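Local coordinates for protein flavin-dependent monooxygenase, oxygenase subunit HsaA (Mycobacterium tuberculosis, PDB 3AFF) that probably hydroxylates the phenolic ring of the secosteroid 3-HSA ortho to its hydroxyl during cholesterol breakdown, using reduced flavin and molecular oxygen, at residues F50-P55 with G59-D64. Residues are numbered along the deposited sequence; the frame is centred on the assembly and turned at random.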
loop_
_atom_site.group_PDB
_atom_site.type_symbol
_atom_site.label_atom_id
_atom_site.label_comp_id
_atom_site.label_asym_id
_atom_site.label_seq_id
_atom_site.Cartn_x
_atom_site.Cartn_y
_atom_site.Cartn_z
ATOM N N PHE A 50 38.413 18.717 -30.453
ATOM C CA PHE A 50 38.193 17.584 -31.393
ATOM C C PHE A 50 39.198 16.457 -31.261
ATOM O O PHE A 50 38.906 15.292 -31.640
ATOM C CB PHE A 50 38.085 18.058 -32.838
ATOM C CG PHE A 50 36.973 19.013 -33.047
ATOM C CD1 PHE A 50 35.632 18.574 -32.993
ATOM C CD2 PHE A 50 37.234 20.342 -33.209
ATOM C CE1 PHE A 50 34.558 19.475 -33.173
ATOM C CE2 PHE A 50 36.186 21.250 -33.385
ATOM C CZ PHE A 50 34.852 20.822 -33.365
ATOM N N THR A 51 40.348 16.746 -30.649
ATOM C CA THR A 51 41.332 15.686 -30.380
ATOM C C THR A 51 41.009 14.728 -29.239
ATOM O O THR A 51 41.659 13.668 -29.113
ATOM C CB THR A 51 42.778 16.240 -30.118
ATOM O OG1 THR A 51 42.824 16.873 -28.817
ATOM C CG2 THR A 51 43.161 17.246 -31.217
ATOM N N LEU A 52 40.007 15.070 -28.416
ATOM C CA LEU A 52 39.795 14.409 -27.134
ATOM C C LEU A 52 39.655 12.915 -27.240
ATOM O O LEU A 52 40.296 12.163 -26.505
ATOM C CB LEU A 52 38.546 14.977 -26.428
ATOM C CG LEU A 52 38.763 16.284 -25.647
ATOM C CD1 LEU A 52 37.458 17.018 -25.307
ATOM C CD2 LEU A 52 39.708 16.100 -24.393
ATOM N N LEU A 53 38.808 12.492 -28.180
ATOM C CA LEU A 53 38.508 11.085 -28.395
ATOM C C LEU A 53 39.170 10.502 -29.637
ATOM O O LEU A 53 38.994 9.328 -29.944
ATOM C CB LEU A 53 36.982 10.936 -28.503
ATOM C CG LEU A 53 36.226 11.027 -27.166
ATOM C CD1 LEU A 53 34.732 10.964 -27.497
ATOM C CD2 LEU A 53 36.585 9.771 -26.332
ATOM N N GLN A 54 39.951 11.328 -30.323
ATOM C CA GLN A 54 40.780 10.921 -31.481
ATOM C C GLN A 54 41.990 10.031 -31.062
ATOM O O GLN A 54 42.542 10.227 -29.990
ATOM C CB GLN A 54 41.230 12.166 -32.200
ATOM C CG GLN A 54 42.079 11.884 -33.465
ATOM C CD GLN A 54 42.367 13.134 -34.219
ATOM O OE1 GLN A 54 42.610 14.188 -33.624
ATOM N NE2 GLN A 54 42.373 13.041 -35.560
ATOM N N PRO A 55 42.360 9.018 -31.862
ATOM C CA PRO A 55 43.505 8.186 -31.474
ATOM C C PRO A 55 44.867 8.911 -31.422
ATOM O O PRO A 55 45.101 9.938 -32.098
ATOM C CB PRO A 55 43.474 7.032 -32.497
ATOM C CG PRO A 55 42.051 7.087 -33.040
ATOM C CD PRO A 55 41.674 8.479 -33.056
ATOM N N GLY A 59 47.633 12.061 -33.337
ATOM C CA GLY A 59 47.782 13.196 -32.406
ATOM C C GLY A 59 46.625 13.482 -31.432
ATOM O O GLY A 59 46.496 14.644 -30.913
ATOM N N GLY A 60 45.783 12.464 -31.187
ATOM C CA GLY A 60 44.587 12.674 -30.392
ATOM C C GLY A 60 44.919 12.295 -28.962
ATOM O O GLY A 60 45.981 11.780 -28.715
ATOM N N LEU A 61 43.978 12.513 -28.047
ATOM C CA LEU A 61 44.156 12.146 -26.650
ATOM C C LEU A 61 43.491 10.873 -26.229
ATOM O O LEU A 61 43.707 10.459 -25.092
ATOM C CB LEU A 61 43.731 13.313 -25.755
ATOM C CG LEU A 61 44.423 14.637 -26.063
ATOM C CD1 LEU A 61 43.673 15.822 -25.466
ATOM C CD2 LEU A 61 45.832 14.540 -25.488
ATOM N N GLN A 62 42.749 10.195 -27.153
ATOM C CA GLN A 62 42.007 8.950 -26.867
ATOM C C GLN A 62 41.571 8.902 -25.392
ATOM O O GLN A 62 41.785 7.905 -24.678
ATOM C CB GLN A 62 42.821 7.699 -27.216
ATOM C CG GLN A 62 44.323 7.746 -26.743
ATOM C CD GLN A 62 45.163 6.697 -27.435
ATOM O OE1 GLN A 62 44.982 6.430 -28.631
ATOM N NE2 GLN A 62 46.055 6.055 -26.679
ATOM N N CYS A 63 40.939 9.991 -24.976
ATOM C CA CYS A 63 40.657 10.263 -23.561
ATOM C C CYS A 63 39.584 9.464 -22.867
ATOM O O CYS A 63 38.845 8.670 -23.490
ATOM C CB CYS A 63 40.397 11.742 -23.358
ATOM S SG CYS A 63 38.723 12.250 -23.835
ATOM N N ASP A 64 39.565 9.634 -21.528
ATOM C CA ASP A 64 38.525 9.080 -20.671
ATOM C C ASP A 64 37.166 9.597 -21.205
ATOM O O ASP A 64 36.964 10.828 -21.326
ATOM C CB ASP A 64 38.832 9.582 -19.280
ATOM C CG ASP A 64 37.768 9.247 -18.242
ATOM O OD1 ASP A 64 36.652 8.752 -18.563
ATOM O OD2 ASP A 64 38.124 9.497 -17.057
#
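The carbonyl oxygen of T51 accepts the amide of L61 (N to O 2.8 Å, nearly straight at 171°) and, more weakly, that of Q54 in its own segment. All four hydrogen bonds between 50-55 and 59-64 run from backbone to backbone, so the loop is closed largely by its main chain. Besides L61, three amides of 59-64 bind carbonyls of 50-55: C63 N lies 2.7 Å from L52 O, Q62 N bonds to Q54 O, and G60 N approaches P55 O from above the carbonyl plane. G60 lies close in, its CA, which bears no side chain, resting 3.2 Å from Q54 O in a CH···O contact and near T51 O as well.

Side chains fill in around the backbone. With SG set between its backbone N and carbonyl carbon (chi1 79°), C63 brings its sulfur to 3.8 Å from L52 CB and also against L53 CD2. L52 CD2 also meets L61 CD1 at 4.1 Å, and L61 CD1 lies 3.6 Å from T51 OG1, whose hydroxyl bonds to G48 O. The extended Q62 chain carries OE1 alongside P55 and on to the amide of Q56.

The loop joins helix 38-47 to helix 65-76 in the acyl-CoA dehydrogenase-like N-terminal domain. D64 is the N-cap of helix 65-76, its OD1 accepting the amide of A66. L52 and L61 pack on helix 9-33, L53 on helix 80-96, and P55 on helix 101-108.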